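Local atomic coordinates of GH3 beta-N-acetylglucosaminidase (PDB entry 6K5J), a protein that hydrolyses beta-linked N-acetylglucosamine residues from the ends of sugar chains, as a beta-N-acetylglucosaminidase of glycoside hydrolase family 3. Residues R126-S137 with F172-K182; F49-V59 with V89-T97. All coordinates share one frame; numbering follows the deposited sequence.

Contact 1: residues R126-S137 with F172-K182; sequences RALGINMNFAPS and FQDAGVAATVK. With NAG (2-acetamido-2-deoxy-beta-D-glucopyranose), chain B.
Met132 and Ala178 pair in parallel where two neighbouring strands of the TIM-barrel domain, 132-133 and 178-184, lie side by side, joined by a beta-alpha-beta crossover through helix 158-174. Ala178 N donates to Asn131 O (2.9 Å), and Asn133 N returns a bond to Ala178 O. Farther along, Thr180 N reaches Ala135 O, just before the cis peptide bond of Pro136. With OG1 beside its backbone N (chi1 -50°), Thr180 also turns its hydroxyl onto Asn133 O (3.0 Å), and Thr180 OG1 also lies at the edge of the Phe134 ring. On the helix side, the Asn133 amide stands nearly upright to the Phe172 ring (planes 82° apart), its ND2 3.4 Å from Phe172 CE1 and bonded to Gln84 O. At the opposite end, Arg126 NH1 meets a lone pair of Gly176 O within the guanidinium plane (2.7 Å). Lys182 runs extended from CG to place NZ 2.7 Å from Phe134 O and 2.9 Å from NAG O3; Glu85 adds a salt bridge. NZ is thus gripped from the backbone, an acid and the sugar, so the backbone of Phe134 and Glu85 probably help hold the amino group toward the sugar.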
loop_
_atom_site.group_PDB
_atom_site.type_symbol
_atom_site.label_atom_id
_atom_site.label_comp_id
_atom_site.label_asym_id
_atom_site.label_seq_id
_atom_site.Cartn_x
_atom_site.Cartn_y
_atom_site.Cartn_z
ATOM N N ARG A 126 12.379 -2.625 -10.849
ATOM C CA ARG A 126 12.784 -3.258 -12.103
ATOM C C ARG A 126 14.236 -3.720 -12.040
ATOM O O ARG A 126 14.582 -4.788 -12.566
ATOM C CB ARG A 126 12.568 -2.298 -13.273
ATOM C CG ARG A 126 12.623 -2.956 -14.658
ATOM C CD ARG A 126 11.571 -4.058 -14.803
ATOM N NE ARG A 126 11.974 -5.069 -15.783
ATOM C CZ ARG A 126 11.301 -5.363 -16.897
ATOM N NH1 ARG A 126 10.168 -4.741 -17.188
ATOM N NH2 ARG A 126 11.768 -6.291 -17.726
ATOM N N ALA A 127 15.092 -2.943 -11.373
ATOM C CA ALA A 127 16.476 -3.359 -11.162
ATOM C C ALA A 127 16.568 -4.642 -10.351
ATOM O O ALA A 127 17.577 -5.352 -10.444
ATOM C CB ALA A 127 17.257 -2.242 -10.470
ATOM N N LEU A 128 15.533 -4.972 -9.571
ATOM C CA LEU A 128 15.512 -6.202 -8.800
ATOM C C LEU A 128 14.791 -7.339 -9.519
ATOM O O LEU A 128 14.556 -8.387 -8.911
ATOM C CB LEU A 128 14.860 -5.957 -7.436
ATOM C CG LEU A 128 15.456 -4.826 -6.597
ATOM C CD1 LEU A 128 14.793 -4.788 -5.222
ATOM C CD2 LEU A 128 16.959 -4.973 -6.448
ATOM N N GLY A 129 14.431 -7.160 -10.791
ATOM C CA GLY A 129 13.707 -8.188 -11.511
ATOM C C GLY A 129 12.221 -8.218 -11.236
ATOM O O GLY A 129 11.535 -9.152 -11.680
ATOM N N ILE A 130 11.704 -7.238 -10.513
ATOM C CA ILE A 130 10.271 -7.116 -10.253
ATOM C C ILE A 130 9.655 -6.273 -11.366
ATOM O O ILE A 130 10.109 -5.156 -11.635
ATOM C CB ILE A 130 10.026 -6.486 -8.869
ATOM C CG1 ILE A 130 10.579 -7.405 -7.778
ATOM C CG2 ILE A 130 8.550 -6.177 -8.656
ATOM C CD1 ILE A 130 10.893 -6.689 -6.464
ATOM N N ASN A 131 8.619 -6.800 -12.014
ATOM C CA ASN A 131 8.071 -6.172 -13.211
ATOM C C ASN A 131 6.602 -5.803 -13.055
ATOM O O ASN A 131 5.967 -5.399 -14.033
ATOM C CB ASN A 131 8.272 -7.080 -14.434
ATOM C CG ASN A 131 7.732 -8.483 -14.218
ATOM O OD1 ASN A 131 6.649 -8.659 -13.672
ATOM N ND2 ASN A 131 8.486 -9.490 -14.656
ATOM N N MET A 132 6.056 -5.917 -11.849
ATOM C CA MET A 132 4.670 -5.580 -11.571
ATOM C C MET A 132 4.598 -5.060 -10.142
ATOM O O MET A 132 5.364 -5.487 -9.273
ATOM C CB MET A 132 3.749 -6.798 -11.760
ATOM C CG MET A 132 2.247 -6.492 -11.695
ATOM S SD MET A 132 1.285 -7.977 -12.112
ATOM C CE MET A 132 -0.305 -7.251 -12.522
ATOM N N ASN A 133 3.694 -4.112 -9.910
ATOM C CA ASN A 133 3.501 -3.555 -8.573
ATOM C C ASN A 133 2.009 -3.487 -8.321
ATOM O O ASN A 133 1.250 -3.059 -9.196
ATOM C CB ASN A 133 4.143 -2.154 -8.444
ATOM C CG ASN A 133 4.280 -1.677 -6.990
ATOM O OD1 ASN A 133 4.082 -2.440 -6.049
ATOM N ND2 ASN A 133 4.654 -0.406 -6.819
ATOM N N PHE A 134 1.580 -3.918 -7.141
ATOM C CA PHE A 134 0.174 -3.760 -6.783
ATOM C C PHE A 134 -0.017 -2.367 -6.186
ATOM O O PHE A 134 -0.205 -2.170 -4.984
ATOM C CB PHE A 134 -0.275 -4.884 -5.863
ATOM C CG PHE A 134 -0.392 -6.207 -6.566
ATOM C CD1 PHE A 134 -0.721 -6.248 -7.917
ATOM C CD2 PHE A 134 -0.175 -7.392 -5.901
ATOM C CE1 PHE A 134 -0.846 -7.454 -8.590
ATOM C CE2 PHE A 134 -0.292 -8.612 -6.571
ATOM C CZ PHE A 134 -0.628 -8.631 -7.920
ATOM N N ALA A 135 0.037 -1.393 -7.086
ATOM C CA ALA A 135 -0.012 0.025 -6.770
ATOM C C ALA A 135 -0.229 0.781 -8.075
ATOM O O ALA A 135 0.124 0.272 -9.143
ATOM C CB ALA A 135 1.283 0.488 -6.080
ATOM N N PRO A 136 -0.793 2.003 -8.017
ATOM C CA PRO A 136 -1.206 2.725 -6.813
ATOM C C PRO A 136 -2.631 2.399 -6.372
ATOM O O PRO A 136 -3.474 2.047 -7.199
ATOM C CB PRO A 136 -1.119 4.193 -7.244
ATOM C CG PRO A 136 -1.551 4.148 -8.693
ATOM C CD PRO A 136 -1.018 2.808 -9.234
ATOM N N SER A 137 -2.896 2.531 -5.075
ATOM C CA SER A 137 -4.279 2.658 -4.638
ATOM C C SER A 137 -4.901 3.914 -5.240
ATOM O O SER A 137 -4.349 5.012 -5.114
ATOM C CB SER A 137 -4.358 2.736 -3.116
ATOM O OG SER A 137 -5.654 3.159 -2.701
ATOM N N PHE A 172 5.393 4.391 -12.651
ATOM C CA PHE A 172 5.663 2.955 -12.585
ATOM C C PHE A 172 5.904 2.388 -13.983
ATOM O O PHE A 172 6.894 1.686 -14.220
ATOM C CB PHE A 172 4.496 2.202 -11.929
ATOM C CG PHE A 172 4.351 2.435 -10.442
ATOM C CD1 PHE A 172 5.450 2.396 -9.594
ATOM C CD2 PHE A 172 3.094 2.667 -9.895
ATOM C CE1 PHE A 172 5.300 2.597 -8.237
ATOM C CE2 PHE A 172 2.929 2.892 -8.528
ATOM C CZ PHE A 172 4.035 2.862 -7.703
ATOM N N GLN A 173 4.999 2.674 -14.921
ATOM C CA GLN A 173 5.083 2.009 -16.222
ATOM C C GLN A 173 6.219 2.565 -17.078
ATOM O O GLN A 173 6.819 1.815 -17.853
ATOM C CB GLN A 173 3.724 2.084 -16.929
ATOM C CG GLN A 173 2.725 1.159 -16.213
ATOM C CD GLN A 173 1.295 1.205 -16.712
ATOM O OE1 GLN A 173 0.451 0.464 -16.207
ATOM N NE2 GLN A 173 1.012 2.055 -17.689
ATOM N N ASP A 174 6.559 3.851 -16.918
ATOM C CA ASP A 174 7.742 4.404 -17.578
ATOM C C ASP A 174 9.006 3.672 -17.154
ATOM O O ASP A 174 9.947 3.543 -17.946
ATOM C CB ASP A 174 7.889 5.901 -17.266
ATOM C CG ASP A 174 7.021 6.776 -18.150
ATOM O OD1 ASP A 174 6.362 6.240 -19.061
ATOM O OD2 ASP A 174 6.990 8.006 -17.927
ATOM N N ALA A 175 9.046 3.178 -15.918
ATOM C CA ALA A 175 10.197 2.448 -15.406
ATOM C C ALA A 175 10.151 0.963 -15.740
ATOM O O ALA A 175 11.035 0.217 -15.304
ATOM C CB ALA A 175 10.308 2.630 -13.890
ATOM N N GLY A 176 9.159 0.517 -16.505
ATOM C CA GLY A 176 9.070 -0.877 -16.873
ATOM C C GLY A 176 8.366 -1.765 -15.867
ATOM O O GLY A 176 8.558 -2.981 -15.895
ATOM N N VAL A 177 7.551 -1.200 -14.979
ATOM C CA VAL A 177 6.811 -1.980 -13.989
ATOM C C VAL A 177 5.324 -1.802 -14.266
ATOM O O VAL A 177 4.826 -0.669 -14.303
ATOM C CB VAL A 177 7.159 -1.554 -12.553
ATOM C CG1 VAL A 177 6.256 -2.266 -11.549
ATOM C CG2 VAL A 177 8.628 -1.835 -12.263
ATOM N N ALA A 178 4.620 -2.914 -14.477
ATOM C CA ALA A 178 3.177 -2.851 -14.668
ATOM C C ALA A 178 2.506 -2.290 -13.423
ATOM O O ALA A 178 2.714 -2.793 -12.319
ATOM C CB ALA A 178 2.627 -4.244 -14.976
ATOM N N ALA A 179 1.713 -1.239 -13.598
ATOM C CA ALA A 179 0.933 -0.691 -12.499
ATOM C C ALA A 179 -0.388 -1.435 -12.368
ATOM O O ALA A 179 -0.977 -1.880 -13.358
ATOM C CB ALA A 179 0.662 0.801 -12.710
ATOM N N THR A 180 -0.864 -1.548 -11.126
ATOM C CA THR A 180 -2.126 -2.217 -10.812
ATOM C C THR A 180 -2.935 -1.270 -9.935
ATOM O O THR A 180 -2.723 -1.222 -8.718
ATOM C CB THR A 180 -1.911 -3.551 -10.091
ATOM O OG1 THR A 180 -0.959 -4.347 -10.793
ATOM C CG2 THR A 180 -3.247 -4.336 -9.982
ATOM N N VAL A 181 -3.868 -0.524 -10.530
ATOM C CA VAL A 181 -4.686 0.368 -9.715
ATOM C C VAL A 181 -5.675 -0.456 -8.899
ATOM O O VAL A 181 -6.218 -1.460 -9.379
ATOM C CB VAL A 181 -5.382 1.427 -10.589
ATOM C CG1 VAL A 181 -4.326 2.369 -11.157
ATOM C CG2 VAL A 181 -6.201 0.783 -11.718
ATOM N N LYS A 182 -5.913 -0.037 -7.651
ATOM C CA LYS A 182 -6.703 -0.828 -6.713
ATOM C C LYS A 182 -7.410 0.130 -5.755
ATOM O O LYS A 182 -6.995 1.279 -5.600
ATOM C CB LYS A 182 -5.800 -1.841 -5.976
ATOM C CG LYS A 182 -4.749 -1.212 -5.024
ATOM C CD LYS A 182 -3.796 -2.302 -4.470
ATOM C CE LYS A 182 -2.894 -1.765 -3.337
ATOM N NZ LYS A 182 -1.888 -2.814 -2.908
HETATM C C1 NAG B . -4.679 -7.594 0.198
HETATM C C2 NAG B . -4.668 -6.052 0.039
HETATM C C3 NAG B . -4.072 -5.634 -1.317
HETATM C C4 NAG B . -2.758 -6.351 -1.594
HETATM C C5 NAG B . -2.974 -7.850 -1.473
HETATM C C6 NAG B . -1.729 -8.671 -1.727
HETATM C C7 NAG B . -6.358 -4.502 0.954
HETATM C C8 NAG B . -7.810 -4.107 0.932
HETATM N N2 NAG B . -6.023 -5.534 0.173
HETATM O O1 NAG B . -4.943 -7.887 1.529
HETATM O O3 NAG B . -3.859 -4.225 -1.340
HETATM O O4 NAG B . -2.290 -6.037 -2.900
HETATM O O5 NAG B . -3.393 -8.133 -0.135
HETATM O O6 NAG B . -0.783 -8.517 -0.676
HETATM O O7 NAG B . -5.528 -3.897 1.630
#

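Contact 2: residues F49-V59 with V89-T97; sequences FRRNLAEPAQV and VTRLENGVT. With NAG (2-acetamido-2-deoxy-beta-D-glucopyranose), chain B.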
loop_
_atom_site.group_PDB
_atom_site.type_symbol
_atom_site.label_atom_id
_atom_site.label_comp_id
_atom_site.label_asym_id
_atom_site.label_seq_id
_atom_site.Cartn_x
_atom_site.Cartn_y
_atom_site.Cartn_z
ATOM N N PHE A 49 6.673 -11.101 -0.675
ATOM C CA PHE A 49 6.438 -10.451 0.614
ATOM C C PHE A 49 7.775 -10.246 1.327
ATOM O O PHE A 49 8.829 -10.589 0.800
ATOM C CB PHE A 49 5.432 -11.257 1.445
ATOM C CG PHE A 49 4.043 -11.198 0.872
ATOM C CD1 PHE A 49 3.665 -12.069 -0.142
ATOM C CD2 PHE A 49 3.153 -10.211 1.275
ATOM C CE1 PHE A 49 2.401 -11.993 -0.715
ATOM C CE2 PHE A 49 1.884 -10.121 0.708
ATOM C CZ PHE A 49 1.508 -11.017 -0.288
ATOM N N ARG A 50 7.716 -9.637 2.522
ATOM C CA ARG A 50 8.927 -9.329 3.290
ATOM C C ARG A 50 9.826 -10.558 3.458
ATOM O O ARG A 50 11.058 -10.445 3.442
ATOM C CB ARG A 50 8.527 -8.746 4.659
ATOM C CG ARG A 50 9.692 -8.305 5.551
ATOM C CD ARG A 50 9.206 -7.375 6.701
ATOM N NE ARG A 50 8.497 -6.212 6.174
ATOM C CZ ARG A 50 9.072 -5.054 5.852
ATOM N NH1 ARG A 50 10.372 -4.875 6.023
ATOM N NH2 ARG A 50 8.346 -4.066 5.358
ATOM N N ARG A 51 9.222 -11.743 3.605
ATOM C CA ARG A 51 9.969 -12.991 3.773
ATOM C C ARG A 51 10.875 -13.307 2.585
ATOM O O ARG A 51 11.837 -14.066 2.744
ATOM C CB ARG A 51 9.003 -14.158 3.989
ATOM C CG ARG A 51 8.037 -14.345 2.799
ATOM C CD ARG A 51 6.957 -15.411 3.030
ATOM N NE ARG A 51 6.089 -15.503 1.850
ATOM C CZ ARG A 51 4.765 -15.351 1.858
ATOM N NH1 ARG A 51 4.111 -15.131 2.995
ATOM N NH2 ARG A 51 4.094 -15.438 0.711
ATOM N N ASN A 52 10.600 -12.750 1.406
ATOM C CA ASN A 52 11.434 -12.976 0.228
ATOM C C ASN A 52 12.476 -11.893 0.014
ATOM O O ASN A 52 13.238 -11.983 -0.950
ATOM C CB ASN A 52 10.578 -13.065 -1.047
ATOM C CG ASN A 52 9.393 -13.992 -0.899
ATOM O OD1 ASN A 52 8.236 -13.545 -0.870
ATOM N ND2 ASN A 52 9.666 -15.296 -0.824
ATOM N N LEU A 53 12.512 -10.857 0.854
ATOM C CA LEU A 53 13.211 -9.618 0.509
ATOM C C LEU A 53 14.177 -9.248 1.633
ATOM O O LEU A 53 13.789 -8.607 2.612
ATOM C CB LEU A 53 12.204 -8.491 0.238
ATOM C CG LEU A 53 11.085 -8.869 -0.750
ATOM C CD1 LEU A 53 9.985 -7.796 -0.774
ATOM C CD2 LEU A 53 11.664 -9.082 -2.169
ATOM N N ALA A 54 15.440 -9.644 1.483
ATOM C CA ALA A 54 16.481 -9.290 2.442
ATOM C C ALA A 54 17.311 -8.093 1.984
ATOM O O ALA A 54 17.442 -7.112 2.727
ATOM C CB ALA A 54 17.388 -10.505 2.711
ATOM N N GLU A 55 17.868 -8.131 0.772
ATOM C CA GLU A 55 18.653 -7.004 0.276
ATOM C C GLU A 55 18.627 -7.030 -1.249
ATOM O O GLU A 55 18.309 -8.063 -1.843
ATOM C CB GLU A 55 20.104 -7.062 0.796
ATOM C CG GLU A 55 20.900 -8.237 0.231
ATOM C CD GLU A 55 22.371 -8.193 0.614
ATOM O OE1 GLU A 55 22.998 -7.124 0.493
ATOM O OE2 GLU A 55 22.896 -9.231 1.054
ATOM N N PRO A 56 18.946 -5.903 -1.905
ATOM C CA PRO A 56 18.830 -5.839 -3.377
ATOM C C PRO A 56 19.532 -6.953 -4.142
ATOM O O PRO A 56 18.943 -7.512 -5.074
ATOM C CB PRO A 56 19.436 -4.465 -3.696
ATOM C CG PRO A 56 19.063 -3.629 -2.501
ATOM C CD PRO A 56 19.141 -4.564 -1.307
ATOM N N ALA A 57 20.785 -7.274 -3.801
ATOM C CA ALA A 57 21.501 -8.307 -4.547
ATOM C C ALA A 57 20.779 -9.644 -4.457
ATOM O O ALA A 57 20.678 -10.373 -5.449
ATOM C CB ALA A 57 22.933 -8.445 -4.026
ATOM N N GLN A 58 20.247 -9.963 -3.277
ATOM C CA GLN A 58 19.532 -11.218 -3.085
ATOM C C GLN A 58 18.210 -11.234 -3.854
ATOM O O GLN A 58 17.834 -12.266 -4.432
ATOM C CB GLN A 58 19.317 -11.460 -1.580
ATOM C CG GLN A 58 18.286 -12.547 -1.249
ATOM C CD GLN A 58 16.874 -11.975 -1.130
ATOM O OE1 GLN A 58 16.692 -10.858 -0.664
ATOM N NE2 GLN A 58 15.885 -12.734 -1.564
ATOM N N VAL A 59 17.490 -10.106 -3.879
ATOM C CA VAL A 59 16.206 -10.064 -4.580
ATOM C C VAL A 59 16.421 -10.207 -6.083
ATOM O O VAL A 59 15.728 -10.977 -6.758
ATOM C CB VAL A 59 15.441 -8.765 -4.249
ATOM C CG1 VAL A 59 14.086 -8.741 -4.984
ATOM C CG2 VAL A 59 15.219 -8.639 -2.736
ATOM N N VAL A 89 3.226 1.395 3.386
ATOM C CA VAL A 89 3.060 0.037 2.864
ATOM C C VAL A 89 4.232 -0.208 1.918
ATOM O O VAL A 89 4.182 0.131 0.732
ATOM C CB VAL A 89 1.709 -0.187 2.168
ATOM C CG1 VAL A 89 1.660 -1.570 1.530
ATOM C CG2 VAL A 89 0.570 -0.073 3.161
ATOM N N THR A 90 5.308 -0.773 2.451
ATOM C CA THR A 90 6.411 -1.272 1.647
ATOM C C THR A 90 6.787 -2.650 2.174
ATOM O O THR A 90 6.526 -2.982 3.334
ATOM C CB THR A 90 7.642 -0.341 1.690
ATOM O OG1 THR A 90 8.083 -0.201 3.041
ATOM C CG2 THR A 90 7.323 1.054 1.115
ATOM N N ARG A 91 7.388 -3.465 1.304
ATOM C CA ARG A 91 7.873 -4.782 1.700
ATOM C C ARG A 91 9.385 -4.857 1.792
ATOM O O ARG A 91 9.906 -5.804 2.393
ATOM C CB ARG A 91 7.401 -5.856 0.711
ATOM C CG ARG A 91 5.927 -5.846 0.472
ATOM C CD ARG A 91 5.176 -6.189 1.733
ATOM N NE ARG A 91 3.787 -6.446 1.403
ATOM C CZ ARG A 91 2.766 -6.189 2.205
ATOM N NH1 ARG A 91 2.954 -5.669 3.421
ATOM N NH2 ARG A 91 1.551 -6.452 1.776
ATOM N N LEU A 92 10.086 -3.895 1.200
ATOM C CA LEU A 92 11.540 -3.822 1.241
ATOM C C LEU A 92 11.937 -2.374 1.468
ATOM O O LEU A 92 11.529 -1.494 0.709
ATOM C CB LEU A 92 12.156 -4.347 -0.063
ATOM C CG LEU A 92 13.682 -4.207 -0.142
ATOM C CD1 LEU A 92 14.368 -5.058 0.930
ATOM C CD2 LEU A 92 14.171 -4.574 -1.534
ATOM N N GLU A 93 12.730 -2.131 2.511
ATOM C CA GLU A 93 13.378 -0.848 2.713
ATOM C C GLU A 93 14.898 -0.939 2.749
ATOM O O GLU A 93 15.562 0.078 2.545
ATOM C CB GLU A 93 12.888 -0.193 4.017
ATOM C CG GLU A 93 11.365 -0.131 4.152
ATOM C CD GLU A 93 10.759 -1.463 4.557
ATOM O OE1 GLU A 93 9.698 -1.836 4.013
ATOM O OE2 GLU A 93 11.349 -2.163 5.405
ATOM N N ASN A 94 15.465 -2.123 2.968
ATOM C CA ASN A 94 16.912 -2.258 3.049
ATOM C C ASN A 94 17.518 -2.112 1.660
ATOM O O ASN A 94 17.215 -2.909 0.771
ATOM C CB ASN A 94 17.283 -3.616 3.645
ATOM C CG ASN A 94 18.781 -3.765 3.845
ATOM O OD1 ASN A 94 19.453 -2.833 4.287
ATOM N ND2 ASN A 94 19.306 -4.926 3.515
ATOM N N GLY A 95 18.366 -1.099 1.470
ATOM C CA GLY A 95 19.048 -0.931 0.201
ATOM C C GLY A 95 18.247 -0.272 -0.897
ATOM O O GLY A 95 18.707 -0.247 -2.045
ATOM N N VAL A 96 17.055 0.245 -0.596
ATOM C CA VAL A 96 16.241 0.960 -1.568
ATOM C C VAL A 96 15.776 2.263 -0.931
ATOM O O VAL A 96 15.848 2.448 0.286
ATOM C CB VAL A 96 15.030 0.135 -2.064
ATOM C CG1 VAL A 96 15.506 -1.201 -2.629
ATOM C CG2 VAL A 96 14.034 -0.091 -0.936
ATOM N N THR A 97 15.320 3.180 -1.784
ATOM C CA THR A 97 14.802 4.460 -1.320
ATOM C C THR A 97 13.461 4.255 -0.637
ATOM O O THR A 97 12.570 3.613 -1.198
ATOM C CB THR A 97 14.626 5.415 -2.500
ATOM O OG1 THR A 97 15.845 5.483 -3.246
ATOM C CG2 THR A 97 14.247 6.815 -2.034
HETATM C C1 NAG B . -4.679 -7.594 0.198
HETATM C C2 NAG B . -4.668 -6.052 0.039
HETATM C C3 NAG B . -4.072 -5.634 -1.317
HETATM C C4 NAG B . -2.758 -6.351 -1.594
HETATM C C5 NAG B . -2.974 -7.850 -1.473
HETATM C C6 NAG B . -1.729 -8.671 -1.727
HETATM C C7 NAG B . -6.358 -4.502 0.954
HETATM C C8 NAG B . -7.810 -4.107 0.932
HETATM N N2 NAG B . -6.023 -5.534 0.173
HETATM O O1 NAG B . -4.943 -7.887 1.529
HETATM O O3 NAG B . -3.859 -4.225 -1.340
HETATM O O4 NAG B . -2.290 -6.037 -2.900
HETATM O O5 NAG B . -3.393 -8.133 -0.135
HETATM O O6 NAG B . -0.783 -8.517 -0.676
HETATM O O7 NAG B . -5.528 -3.897 1.630
HETATM O O HOH W 1 5.430 -6.373 5.578
HETATM O O HOH W 2 12.311 -6.612 3.569
#
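Arg50 and Glu93 form an end-on, two-pronged salt bridge: Arg50 NH1 meets Glu93 OE2 and Arg50 NH2 meets Glu93 OE1, both at 2.9 Å and both on syn lone pairs. The guanidinium and carboxylate are nearly coplanar (24°), although the two chains cross at about a right angle. Arg50 starts with CG anti to its N (chi1 -177°) and bends at chi3, which brings one face of the guanidinium against Arg91 O; that oxygen sits over its centre, 3.6 Å from Arg50 CZ. Leu53 CD1 packs on Arg91 CB (3.6 Å), and a water joins Leu53 O to Arg91 O. Beyond its bend at chi2, the Arg91 side chain runs alongside Phe49 in the same direction, NE 3.8 Å from Phe49 CD2, and its NH2 forms a salt bridge with Asp83, which is itself hydrogen-bonded to the NAG. Toward the other end, the Asn94 amide gives a nearly straight bond from ND2 to Ala54 O (3.0 Å, 171° at the hydrogen), while Pro56 CD rests 3.3 Å from Asn94 O. The 89-97 loop thereby lies against the start of helix 56-72, for which Glu55 is the N-cap; Val96 leans on helix 111-127, and Gly95 bonds through its backbone to Leu356.

Contact 2 closes before contact 1 opens along the chain, and all four segments belong to the family 3 N-terminal domain. Their centres are 15 Å apart. Strand 79-81, which lies between the two segments of contact 2 in sequence, links the two contacts: it leads into loop 89-97, while the backbones of Asn131 and Phe134 bond to Ile80 within it and Ile82 just after it. The contacts also touch directly, since Leu128, just after helix 111-127, packs on Pro56, Val59 and Leu92, and Ile130 reaches Val59. Both approach the same NAG, contact 1 through Lys182 and contact 2 through Phe49 and, via Asp83, Arg91. Barrel strands and the surrounding loops thus converge on one sugar site, consistent with the active-site pocket of this family.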